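Local coordinates for SM80.1 Vicilin (PDB 5VF5), which probably serves as a 7S seed storage globulin built from two cupin domains, here carrying a bound copper ion, at residues F247-Q252 / G334-V339; G253-P258 / P326-A331; T265-V270 / F342-M347; A275-A280 / G311-G316. All coordinates share one frame; numbering follows the deposited sequence. Where two conformers were deposited one is given.

Interaction 1: residues F247-Q252 / G334-V339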
loop_
_atom_site.group_PDB
_atom_site.type_symbol
_atom_site.label_atom_id
_atom_site.label_comp_id
_atom_site.label_asym_id
_atom_site.label_seq_id
_atom_site.Cartn_x
_atom_site.Cartn_y
_atom_site.Cartn_z
ATOM N N PHE A 247 -4.339 4.537 7.251
ATOM C CA PHE A 247 -3.691 3.798 8.311
ATOM C C PHE A 247 -4.742 3.394 9.341
ATOM O O PHE A 247 -5.424 4.261 9.897
ATOM C CB PHE A 247 -2.652 4.695 8.982
ATOM C CG PHE A 247 -1.617 5.238 8.032
ATOM C CD1 PHE A 247 -1.846 6.388 7.301
ATOM C CD2 PHE A 247 -0.432 4.536 7.834
ATOM C CE1 PHE A 247 -0.877 6.882 6.441
ATOM C CE2 PHE A 247 0.567 5.032 6.996
ATOM C CZ PHE A 247 0.320 6.196 6.268
ATOM N N MET A 248 -4.914 2.091 9.547
ATOM C CA MET A 248 -5.900 1.616 10.516
ATOM C C MET A 248 -5.190 0.729 11.495
ATOM O O MET A 248 -4.477 -0.187 11.100
ATOM C CB MET A 248 -7.075 0.895 9.845
ATOM C CG MET A 248 -8.157 0.457 10.815
ATOM S SD MET A 248 -9.701 0.099 9.985
ATOM C CE MET A 248 -9.231 -1.475 9.318
ATOM N N ASN A 249 -5.429 1.005 12.773
ATOM C CA ASN A 249 -4.954 0.188 13.851
ATOM C C ASN A 249 -6.137 -0.243 14.699
ATOM O O ASN A 249 -6.946 0.595 15.113
ATOM C CB ASN A 249 -3.941 0.929 14.724
ATOM C CG ASN A 249 -3.275 -0.006 15.733
ATOM O OD1 ASN A 249 -2.657 -0.997 15.362
ATOM N ND2 ASN A 249 -3.495 0.239 16.990
ATOM N N ILE A 250 -6.232 -1.552 14.921
ATOM C CA ILE A 250 -7.233 -2.126 15.821
ATOM C C ILE A 250 -6.452 -2.705 17.014
ATOM O O ILE A 250 -5.580 -3.593 16.854
ATOM C CB ILE A 250 -8.072 -3.205 15.123
ATOM C CG1 ILE A 250 -8.715 -2.643 13.837
ATOM C CG2 ILE A 250 -9.138 -3.728 16.078
ATOM C CD1 ILE A 250 -9.514 -3.630 13.066
ATOM N N ASN A 251 -6.768 -2.209 18.199
ATOM C CA ASN A 251 -6.079 -2.682 19.376
ATOM C C ASN A 251 -6.397 -4.149 19.662
ATOM O O ASN A 251 -7.432 -4.675 19.236
ATOM C CB ASN A 251 -6.473 -1.833 20.558
ATOM C CG ASN A 251 -5.982 -0.405 20.480
ATOM O OD1 ASN A 251 -4.975 -0.104 19.870
ATOM N ND2 ASN A 251 -6.646 0.461 21.189
ATOM N N GLN A 252 -5.491 -4.828 20.375
ATOM C CA GLN A 252 -5.734 -6.248 20.665
ATOM C C GLN A 252 -7.065 -6.382 21.355
ATOM O O GLN A 252 -7.454 -5.535 22.171
ATOM C CB GLN A 252 -4.622 -6.877 21.484
ATOM C CG GLN A 252 -4.219 -6.226 22.740
ATOM C CD GLN A 252 -2.933 -6.923 23.293
ATOM O OE1 GLN A 252 -2.960 -8.117 23.674
ATOM N NE2 GLN A 252 -1.806 -6.203 23.267
ATOM N N GLY A 334 -3.279 -11.618 20.409
ATOM C CA GLY A 334 -1.983 -11.363 21.010
ATOM C C GLY A 334 -1.254 -10.135 20.517
ATOM O O GLY A 334 -0.098 -9.919 20.872
ATOM N N SER A 335 -1.918 -9.338 19.689
ATOM C CA SER A 335 -1.278 -8.197 19.051
ATOM C C SER A 335 -2.384 -7.251 18.600
ATOM O O SER A 335 -3.539 -7.663 18.363
ATOM C CB SER A 335 -0.453 -8.693 17.811
ATOM O OG SER A 335 0.199 -7.663 17.094
ATOM N N ASN A 336 -2.035 -5.974 18.540
ATOM C CA ASN A 336 -2.817 -5.069 17.717
ATOM C C ASN A 336 -2.747 -5.579 16.258
ATOM O O ASN A 336 -1.850 -6.358 15.878
ATOM C CB ASN A 336 -2.247 -3.682 17.776
ATOM C CG ASN A 336 -0.874 -3.635 17.180
ATOM O OD1 ASN A 336 0.020 -4.371 17.627
ATOM N ND2 ASN A 336 -0.697 -2.838 16.161
ATOM N N PHE A 337 -3.723 -5.156 15.456
ATOM C CA PHE A 337 -3.795 -5.454 14.039
ATOM C C PHE A 337 -3.677 -4.123 13.308
ATOM O O PHE A 337 -4.532 -3.246 13.476
ATOM C CB PHE A 337 -5.105 -6.118 13.705
ATOM C CG PHE A 337 -5.375 -6.322 12.231
ATOM C CD1 PHE A 337 -4.655 -7.269 11.505
ATOM C CD2 PHE A 337 -6.410 -5.612 11.564
ATOM C CE1 PHE A 337 -4.916 -7.505 10.172
ATOM C CE2 PHE A 337 -6.656 -5.869 10.234
ATOM C CZ PHE A 337 -5.929 -6.829 9.543
ATOM N N ARG A 338 -2.598 -3.967 12.560
ATOM C CA ARG A 338 -2.315 -2.727 11.841
ATOM C C ARG A 338 -2.179 -2.948 10.347
ATOM O O ARG A 338 -1.517 -3.868 9.881
ATOM C CB ARG A 338 -1.003 -2.123 12.334
ATOM C CG ARG A 338 -0.826 -0.659 11.947
ATOM C CD ARG A 338 0.455 -0.033 12.518
ATOM N NE ARG A 338 0.626 -0.253 13.968
ATOM C CZ ARG A 338 0.208 0.571 14.939
ATOM N NH1 ARG A 338 -0.452 1.709 14.670
ATOM N NH2 ARG A 338 0.453 0.255 16.214
ATOM N N VAL A 339 -2.863 -2.073 9.609
ATOM C CA VAL A 339 -2.891 -2.161 8.125
ATOM C C VAL A 339 -2.602 -0.813 7.512
ATOM O O VAL A 339 -2.884 0.251 8.129
ATOM C CB VAL A 339 -4.241 -2.701 7.559
ATOM C CG1 VAL A 339 -4.561 -4.033 8.184
ATOM C CG2 VAL A 339 -5.376 -1.721 7.785
#
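Strands 243-250 and 337-344 are antiparallel neighbours in one sheet of the C-terminal cupin barrel, and Asn249 and Arg338 face each other across them at a non-hydrogen-bonded pair. The flanking pairs, Met248 with Val339 and Ile250 with Phe337, carry the backbone ladder: Met248 N gives its hydrogen to Val339 O at 3.1 Å, and Ile250 N meets Phe337 O at 2.8 Å. On the face shared by Asn249 and Arg338 the contact is polar. The Asn249 amide lies almost parallel to the Arg338 guanidinium, planes 5° apart, with OD1 of Asn249 3.3 Å from CZ of Arg338, over the centre of the group. A lone pair of the same OD1 takes a nearly straight bond of 2.8 Å from ND2 of Asn336, lying in the carbonyl plane. OE1 of Glu272 makes a salt bridge with Arg338 NE and accepts from Asn336 ND2. The face bearing Met248 and Ile250 is apolar: CB of Met248 packs on CG2 of Val339 at 3.7 Å, and CD1 of Ile250 reaches the ring edge of Phe337 at CD2, 4.0 Å away. One amide oxygen thus accepts from Asn336 and covers the guanidinium, whose positive charge should favour it.

Interaction 2: residues G253-P258 / P326-A331; sequences GGMVLP and PITFIA
The carbonyl oxygen of Val256 receives the hydroxyl of Thr328, with OG1 of Thr328 2.7 Å from O of Val256 and approaching almost straight down the carbonyl bond, at a C=O...O angle of 178°. OG1 stands anti to the backbone N of Thr328 (chi1 -175°), and this turns the hydroxyl to the neighbouring strand. The two strands, 254-261 and 327-331, run antiparallel in the second sheet of the C-terminal cupin barrel, where strand 275-281 borders the other side of 327-331. Their backbone pairing is modest. Val256 N donates to Phe329 O at 3.0 Å, and Ala331 N to Gly254 O, also at 3.0 Å but bent. The Thr328 bond adds a side-chain link two residues before Pro258, which has no N-H to give. Phe329 N, buried here, has no polar partner in the model; CG1 of Val256 lies 3.5 Å from it. The same methyl carbon sits at the edge of the Phe329 ring, in its plane and 3.7 Å from CD1, the two side chains lying side by side. This pair looks into the barrel, where Ile250, Met248 and Leu319 also meet the ring. On the other face of the sheet CB of Met255 packs against CG1 of Ile330. The Met255 chain bends at its last torsion (chi3 -69°), and its terminal CE comes to rest 3.6 Å from OG1 of Thr328.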
loop_
_atom_site.group_PDB
_atom_site.type_symbol
_atom_site.label_atom_id
_atom_site.label_comp_id
_atom_site.label_asym_id
_atom_site.label_seq_id
_atom_site.Cartn_x
_atom_site.Cartn_y
_atom_site.Cartn_z
ATOM N N GLY A 253 -7.811 -7.402 20.958
ATOM C CA GLY A 253 -9.142 -7.627 21.485
ATOM C C GLY A 253 -10.202 -6.691 20.922
ATOM O O GLY A 253 -11.346 -6.713 21.397
ATOM N N GLY A 254 -9.856 -5.900 19.908
ATOM C CA GLY A 254 -10.810 -4.989 19.320
ATOM C C GLY A 254 -11.337 -5.438 17.991
ATOM O O GLY A 254 -10.887 -6.442 17.416
ATOM N N MET A 255 -12.288 -4.645 17.496
ATOM C CA MET A 255 -12.828 -4.810 16.147
ATOM C C MET A 255 -13.181 -3.450 15.612
ATOM O O MET A 255 -13.477 -2.546 16.365
ATOM C CB MET A 255 -14.058 -5.710 16.113
ATOM C CG MET A 255 -15.249 -5.154 16.877
ATOM S SD MET A 255 -16.723 -6.208 16.873
ATOM C CE MET A 255 -17.256 -6.114 15.181
ATOM N N VAL A 256 -13.134 -3.297 14.294
ATOM C CA VAL A 256 -13.740 -2.142 13.645
ATOM C C VAL A 256 -15.186 -2.493 13.373
ATOM O O VAL A 256 -15.498 -3.599 12.882
ATOM C CB VAL A 256 -12.979 -1.669 12.386
ATOM C CG1 VAL A 256 -12.927 -2.695 11.265
ATOM C CG2 VAL A 256 -13.582 -0.348 11.894
ATOM N N LEU A 257 -16.101 -1.621 13.762
ATOM C CA LEU A 257 -17.512 -1.867 13.504
ATOM C C LEU A 257 -17.756 -1.983 11.982
ATOM O O LEU A 257 -17.056 -1.334 11.192
ATOM C CB LEU A 257 -18.355 -0.750 14.098
ATOM C CG LEU A 257 -18.419 -0.802 15.632
ATOM C CD1 LEU A 257 -19.156 0.411 16.143
ATOM C CD2 LEU A 257 -19.136 -2.039 16.132
ATOM N N PRO A 258 -18.734 -2.811 11.568
ATOM C CA PRO A 258 -18.992 -2.920 10.146
ATOM C C PRO A 258 -19.190 -1.553 9.489
ATOM O O PRO A 258 -19.869 -0.651 10.044
ATOM C CB PRO A 258 -20.235 -3.798 10.080
ATOM C CG PRO A 258 -20.195 -4.627 11.356
ATOM C CD PRO A 258 -19.647 -3.647 12.369
ATOM N N PRO A 326 -19.940 -3.887 2.549
ATOM C CA PRO A 326 -19.818 -3.909 4.005
ATOM C C PRO A 326 -18.683 -4.828 4.435
ATOM O O PRO A 326 -18.535 -5.955 3.902
ATOM C CB PRO A 326 -21.179 -4.436 4.476
ATOM C CG PRO A 326 -22.127 -3.974 3.390
ATOM C CD PRO A 326 -21.312 -4.204 2.128
ATOM N N ILE A 327 -17.898 -4.388 5.403
ATOM C CA ILE A 327 -16.738 -5.122 5.894
ATOM C C ILE A 327 -16.544 -4.876 7.374
ATOM O O ILE A 327 -16.801 -3.782 7.864
ATOM C CB ILE A 327 -15.473 -4.695 5.079
ATOM C CG1 ILE A 327 -14.191 -5.357 5.541
ATOM C CG2 ILE A 327 -15.243 -3.192 5.143
ATOM C CD1 ILE A 327 -13.807 -6.528 4.779
ATOM N N THR A 328 -15.990 -5.862 8.050
ATOM C CA THR A 328 -15.510 -5.758 9.423
ATOM C C THR A 328 -14.226 -6.544 9.552
ATOM O O THR A 328 -14.009 -7.559 8.856
ATOM C CB THR A 328 -16.573 -6.215 10.456
ATOM O OG1 THR A 328 -16.107 -5.991 11.785
ATOM C CG2 THR A 328 -16.879 -7.682 10.309
ATOM N N PHE A 329 -13.387 -6.097 10.457
ATOM C CA PHE A 329 -12.148 -6.778 10.858
ATOM C C PHE A 329 -12.169 -6.939 12.373
ATOM O O PHE A 329 -12.468 -5.988 13.086
ATOM C CB PHE A 329 -10.902 -5.992 10.497
ATOM C CG PHE A 329 -10.735 -5.704 9.037
ATOM C CD1 PHE A 329 -11.271 -4.562 8.474
ATOM C CD2 PHE A 329 -10.005 -6.554 8.220
ATOM C CE1 PHE A 329 -11.082 -4.276 7.120
ATOM C CE2 PHE A 329 -9.807 -6.289 6.886
ATOM C CZ PHE A 329 -10.353 -5.150 6.325
ATOM N N ILE A 330 -11.753 -8.104 12.845
ATOM C CA ILE A 330 -11.726 -8.450 14.246
ATOM C C ILE A 330 -10.262 -8.889 14.531
ATOM O O ILE A 330 -9.774 -9.888 13.990
ATOM C CB ILE A 330 -12.667 -9.636 14.577
ATOM C CG1 ILE A 330 -14.127 -9.259 14.295
ATOM C CG2 ILE A 330 -12.504 -10.015 16.032
ATOM C CD1 ILE A 330 -14.562 -9.605 12.882
ATOM N N ALA A 331 -9.569 -8.120 15.346
ATOM C CA ALA A 331 -8.227 -8.442 15.776
ATOM C C ALA A 331 -8.223 -9.720 16.565
ATOM O O ALA A 331 -9.125 -10.006 17.368
ATOM C CB ALA A 331 -7.631 -7.304 16.579
#

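Interaction 3: residues T265-V270 / F342-M347. With ACT (acetate ion), chain C.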
loop_
_atom_site.group_PDB
_atom_site.type_symbol
_atom_site.label_atom_id
_atom_site.label_comp_id
_atom_site.label_asym_id
_atom_site.label_seq_id
_atom_site.Cartn_x
_atom_site.Cartn_y
_atom_site.Cartn_z
ATOM N N THR A 265 -12.366 1.880 -3.745
ATOM C CA THR A 265 -11.877 0.520 -3.532
ATOM C C THR A 265 -10.567 0.603 -2.758
ATOM O O THR A 265 -9.729 1.487 -3.022
ATOM C CB THR A 265 -11.611 -0.161 -4.889
ATOM O OG1 THR A 265 -12.846 -0.327 -5.576
ATOM C CG2 THR A 265 -10.949 -1.514 -4.748
ATOM N N ARG A 266 -10.403 -0.275 -1.772
ATOM C CA ARG A 266 -9.230 -0.270 -0.902
ATOM C C ARG A 266 -8.380 -1.484 -1.097
ATOM O O ARG A 266 -8.895 -2.583 -1.204
ATOM C CB ARG A 266 -9.651 -0.125 0.566
ATOM C CG ARG A 266 -10.494 1.148 0.825
ATOM C CD ARG A 266 -9.551 2.338 1.111
ATOM N NE ARG A 266 -9.965 3.556 0.519
ATOM C CZ ARG A 266 -9.934 4.717 1.098
ATOM N NH1 ARG A 266 -9.629 4.820 2.405
ATOM N NH2 ARG A 266 -10.205 5.761 0.375
ATOM N N VAL A 267 -7.073 -1.269 -1.188
ATOM C CA VAL A 267 -6.116 -2.362 -1.251
ATOM C C VAL A 267 -5.344 -2.343 0.050
ATOM O O VAL A 267 -4.492 -1.461 0.260
ATOM C CB VAL A 267 -5.174 -2.245 -2.467
ATOM C CG1 VAL A 267 -4.277 -3.451 -2.531
ATOM C CG2 VAL A 267 -5.950 -2.119 -3.779
ATOM N N VAL A 268 -5.727 -3.252 0.945
ATOM C CA VAL A 268 -5.323 -3.245 2.351
ATOM C C VAL A 268 -4.199 -4.223 2.576
ATOM O O VAL A 268 -4.366 -5.388 2.227
ATOM C CB VAL A 268 -6.539 -3.630 3.231
ATOM C CG1 VAL A 268 -6.150 -3.788 4.693
ATOM C CG2 VAL A 268 -7.629 -2.578 3.017
ATOM N N MET A 269 -3.062 -3.776 3.072
ATOM C CA MET A 269 -1.973 -4.745 3.451
ATOM C C MET A 269 -1.648 -4.705 4.895
ATOM O O MET A 269 -1.557 -3.668 5.580
ATOM C CB MET A 269 -0.627 -4.534 2.766
ATOM C CG MET A 269 0.411 -5.645 3.109
ATOM S SD MET A 269 1.967 -5.452 2.265
ATOM C CE MET A 269 2.581 -4.017 3.081
ATOM N N VAL A 270 -1.548 -5.909 5.424
ATOM C CA VAL A 270 -1.345 -6.087 6.855
ATOM C C VAL A 270 0.113 -5.852 7.173
ATOM O O VAL A 270 0.992 -6.412 6.529
ATOM C CB VAL A 270 -1.710 -7.499 7.321
ATOM C CG1 VAL A 270 -1.560 -7.639 8.816
ATOM C CG2 VAL A 270 -3.134 -7.829 6.899
ATOM N N PHE A 342 -4.357 1.432 0.522
ATOM C CA PHE A 342 -4.404 2.353 -0.583
ATOM C C PHE A 342 -5.826 2.457 -1.071
ATOM O O PHE A 342 -6.467 1.447 -1.367
ATOM C CB PHE A 342 -3.500 1.880 -1.720
ATOM C CG PHE A 342 -2.040 1.967 -1.411
ATOM C CD1 PHE A 342 -1.459 3.213 -1.237
ATOM C CD2 PHE A 342 -1.234 0.849 -1.338
ATOM C CE1 PHE A 342 -0.111 3.348 -0.973
ATOM C CE2 PHE A 342 0.121 0.961 -1.086
ATOM C CZ PHE A 342 0.700 2.206 -0.889
ATOM N N GLY A 343 -6.303 3.670 -1.211
ATOM C CA GLY A 343 -7.626 3.935 -1.760
ATOM C C GLY A 343 -7.552 4.395 -3.210
ATOM O O GLY A 343 -6.780 5.313 -3.532
ATOM N N ILE A 344 -8.318 3.747 -4.059
ATOM C CA ILE A 344 -8.393 4.046 -5.474
ATOM C C ILE A 344 -9.758 4.752 -5.654
ATOM O O ILE A 344 -10.716 4.420 -4.920
ATOM C CB ILE A 344 -8.247 2.717 -6.269
ATOM C CG1 ILE A 344 -6.779 2.174 -6.055
ATOM C CG2 ILE A 344 -8.571 2.940 -7.746
ATOM C CD1 ILE A 344 -6.588 0.746 -6.484
ATOM N N ASN A 345 -9.874 5.721 -6.577
ATOM C CA ASN A 345 -11.102 6.510 -6.725
ATOM C C ASN A 345 -11.412 7.230 -5.392
ATOM O O ASN A 345 -12.569 7.221 -4.919
ATOM C CB ASN A 345 -12.314 5.670 -7.193
ATOM C CG ASN A 345 -12.068 4.970 -8.514
ATOM O OD1 ASN A 345 -12.361 3.744 -8.638
ATOM N ND2 ASN A 345 -11.475 5.685 -9.470
ATOM N N ALA A 346 -10.388 7.872 -4.802
ATOM C CA ALA A 346 -10.510 8.321 -3.427
ATOM C C ALA A 346 -11.266 9.650 -3.223
ATOM O O ALA A 346 -11.938 9.795 -2.194
ATOM C CB ALA A 346 -9.147 8.454 -2.799
ATOM N N MET A 347 -11.177 10.591 -4.166
ATOM C CA MET A 347 -11.837 11.851 -3.949
ATOM C C MET A 347 -13.334 11.601 -3.766
ATOM O O MET A 347 -13.955 10.843 -4.527
ATOM C CB MET A 347 -11.659 12.813 -5.123
ATOM C CG MET A 347 -12.117 14.194 -4.758
ATOM S SD MET A 347 -10.843 15.117 -3.888
ATOM C CE MET A 347 -9.918 15.726 -5.252
HETATM C C ACT C . -10.300 1.412 4.578
HETATM O O ACT C . -10.017 2.612 4.277
HETATM O OXT ACT C . -11.461 0.976 4.412
HETATM C CH3 ACT C . -9.289 0.464 5.177
HETATM O O HOH W 1 -13.740 2.124 -6.585
#
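Val267 and Phe342 exchange two backbone hydrogen bonds between strands 265-270 and 342-344, with Val267 N to Phe342 O at 2.8 Å and Phe342 N to Val267 O at 2.9 Å. The second donor lies well above the carbonyl plane. Further on, Ile344 N gives a straight bond of 2.9 Å to Thr265 O, while the return bond is weak. The one water here accepts from Thr265 OG1 and donates to Asn345 OD1. Apolar contact is limited to CG2 of Val267 and CD1 of Ile344, 4.0 Å apart on the face where Val51 of the N-terminal cupin domain covers Val267. The charged group is Arg266. A bend at chi2 (-87°) sets CD, and a second at chi3 (140°) brings NE to 3.3 Å from CA of Gly343; the guanidinium lies with one face over Gly343 N. NH1 of Arg266 donates to an acetate oxygen (O) at 2.9 Å and forms a salt bridge with Glu229, while NH2 hydrogen-bonds OG of Ser264. Tyr259, Asn261 and Lys351 hold the acetate too. Such a polar pocket inside an antiparallel barrel is where cupins commonly bind ligands, although this acetate probably comes from the crystallisation liquor.

Interaction 4: residues A275-A280 / G311-G316; sequences ARFEMA and GNLNVG
A chi1 of 70° sets CG of Phe277 between its own backbone N and carbonyl carbon, and a chi2 of 91° turns the ring so that one face lies beneath Gly311. The N of Gly311 sits 3.4 Å above that plane, offset toward the rim, and CE2 of Phe277 is 3.4 Å from CA of Gly311. With no side chain on Gly311, the aromatic lies directly against its backbone. Leu313 continues the same apolar face: its CG comes 3.7 Å from CD2 of Phe277. Strands 275-281 and 307-313 are antiparallel neighbours in the C-terminal cupin barrel, and Phe277 and Leu313 both also pack on Phe329 of strand 327-331, which adjoins strand 275-281. Paired backbone bonds lie at both ends of the ladder. Leu313 N reaches Ala275 O at 2.8 Å and Phe277 N reaches Gly311 O at 2.9 Å, whereas Gly311 N to Phe277 O is longer, 3.3 Å. On the other face, CB of Arg276 has ND2 of Asn312 3.9 Å away. The extended Arg276 chain leads off from the partner strand to Glu278, two residues on in the same strand, in a weak salt bridge of 3.5 Å between NH2 of Arg276 and OE2 of Glu278.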
loop_
_atom_site.group_PDB
_atom_site.type_symbol
_atom_site.label_atom_id
_atom_site.label_comp_id
_atom_site.label_asym_id
_atom_site.label_seq_id
_atom_site.Cartn_x
_atom_site.Cartn_y
_atom_site.Cartn_z
ATOM N N ALA A 275 -6.021 -10.731 11.856
ATOM C CA ALA A 275 -7.436 -10.482 11.992
ATOM C C ALA A 275 -8.290 -11.466 11.226
ATOM O O ALA A 275 -7.858 -12.061 10.232
ATOM C CB ALA A 275 -7.768 -9.034 11.573
ATOM N N ARG A 276 -9.515 -11.597 11.684
ATOM C CA ARG A 276 -10.619 -12.264 10.984
ATOM C C ARG A 276 -11.352 -11.143 10.255
ATOM O O ARG A 276 -11.562 -10.092 10.835
ATOM C CB ARG A 276 -11.508 -12.952 12.074
ATOM C CG ARG A 276 -12.971 -13.284 11.878
ATOM C CD ARG A 276 -13.580 -13.821 13.208
ATOM N NE ARG A 276 -14.978 -14.236 13.054
ATOM C CZ ARG A 276 -15.908 -14.248 14.021
ATOM N NH1 ARG A 276 -15.607 -13.870 15.255
ATOM N NH2 ARG A 276 -17.164 -14.643 13.757
ATOM N N PHE A 277 -11.703 -11.330 8.989
ATOM C CA PHE A 277 -12.564 -10.412 8.295
ATOM C C PHE A 277 -13.843 -11.059 7.857
ATOM O O PHE A 277 -13.859 -12.264 7.545
ATOM C CB PHE A 277 -11.856 -9.743 7.121
ATOM C CG PHE A 277 -11.569 -10.653 5.956
ATOM C CD1 PHE A 277 -12.504 -10.777 4.935
ATOM C CD2 PHE A 277 -10.374 -11.345 5.853
ATOM C CE1 PHE A 277 -12.251 -11.586 3.833
ATOM C CE2 PHE A 277 -10.126 -12.177 4.773
ATOM C CZ PHE A 277 -11.082 -12.308 3.773
ATOM N N GLU A 278 -14.898 -10.281 7.733
ATOM C CA GLU A 278 -16.147 -10.719 7.109
ATOM C C GLU A 278 -16.616 -9.585 6.217
ATOM O O GLU A 278 -16.635 -8.424 6.658
ATOM C CB GLU A 278 -17.234 -11.029 8.120
ATOM C CG GLU A 278 -16.856 -12.138 9.071
ATOM C CD GLU A 278 -18.034 -12.691 9.859
ATOM O OE1 GLU A 278 -19.111 -12.023 9.897
ATOM O OE2 GLU A 278 -17.875 -13.821 10.443
ATOM N N MET A 279 -16.939 -9.873 4.989
ATOM C CA MET A 279 -17.400 -8.952 3.983
ATOM C C MET A 279 -18.720 -9.485 3.432
ATOM O O MET A 279 -18.912 -10.716 3.329
ATOM C CB MET A 279 -16.341 -8.800 2.870
ATOM C CG MET A 279 -16.593 -7.667 1.882
ATOM S SD MET A 279 -15.142 -7.098 0.967
ATOM C CE MET A 279 -14.786 -8.587 0.069
ATOM N N ALA A 280 -19.606 -8.578 3.030
ATOM C CA ALA A 280 -20.858 -8.909 2.346
ATOM C C ALA A 280 -20.697 -8.600 0.880
ATOM O O ALA A 280 -20.455 -7.436 0.534
ATOM C CB ALA A 280 -22.001 -8.113 2.930
ATOM N N GLY A 311 -12.363 -14.676 5.901
ATOM C CA GLY A 311 -11.046 -15.194 6.003
ATOM C C GLY A 311 -10.268 -14.648 7.156
ATOM O O GLY A 311 -10.787 -13.911 8.011
ATOM N N ASN A 312 -9.000 -14.991 7.127
ATOM C CA ASN A 312 -8.034 -14.522 8.071
ATOM C C ASN A 312 -6.924 -13.839 7.330
ATOM O O ASN A 312 -6.583 -14.210 6.200
ATOM C CB ASN A 312 -7.578 -15.710 8.948
ATOM C CG ASN A 312 -8.724 -16.133 9.901
ATOM O OD1 ASN A 312 -9.621 -16.891 9.512
ATOM N ND2 ASN A 312 -8.794 -15.492 11.062
ATOM N N LEU A 313 -6.436 -12.770 7.943
ATOM C CA LEU A 313 -5.351 -11.991 7.425
ATOM C C LEU A 313 -4.137 -11.987 8.338
ATOM O O LEU A 313 -4.265 -11.774 9.551
ATOM C CB LEU A 313 -5.816 -10.536 7.204
ATOM C CG LEU A 313 -6.813 -10.324 6.099
ATOM C CD1 LEU A 313 -7.427 -8.946 6.217
ATOM C CD2 LEU A 313 -6.128 -10.521 4.744
ATOM N N ASN A 314 -2.972 -12.167 7.730
ATOM C CA ASN A 314 -1.696 -12.190 8.409
ATOM C C ASN A 314 -0.782 -11.141 7.797
ATOM O O ASN A 314 -1.044 -10.604 6.701
ATOM C CB ASN A 314 -0.991 -13.545 8.168
ATOM C CG ASN A 314 -1.864 -14.711 8.423
ATOM O OD1 ASN A 314 -1.885 -15.674 7.618
ATOM N ND2 ASN A 314 -2.573 -14.682 9.531
ATOM N N VAL A 315 0.323 -10.893 8.479
ATOM C CA VAL A 315 1.295 -9.912 8.018
ATOM C C VAL A 315 1.700 -10.178 6.556
ATOM O O VAL A 315 2.030 -11.295 6.189
ATOM C CB VAL A 315 2.518 -9.845 8.941
ATOM C CG1 VAL A 315 3.629 -9.014 8.308
ATOM C CG2 VAL A 315 2.141 -9.274 10.287
ATOM N N GLY A 316 1.616 -9.128 5.735
ATOM C CA GLY A 316 1.999 -9.178 4.322
ATOM C C GLY A 316 0.874 -9.591 3.369
ATOM O O GLY A 316 1.027 -9.488 2.156
#

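Overall arrangement
The four contacts illustrate how a cupin barrel closes from antiparallel pairs distant in sequence. Interactions 1 and 3 share strand 337-344 in one sheet, their centres about 17 Å apart; interactions 2 and 4 belong to the other, joined by a probable hydrogen bond of 2.8 Å from Ile330 N to Arg276 O. Between the sheets, Met248 CE of interaction 1 lies 3.8 Å from Phe329 CD1 of interaction 2, and Phe337 CZ is 3.5 Å from Ala275 CB of interaction 4. Side chains of Met248 and Phe329 come within about 5 Å of an acetate. The copper ion bound by Cys281, His283 and His325 lies farther off, about 10 Å from the side chain of Thr265 and 12 Å from that of Phe277.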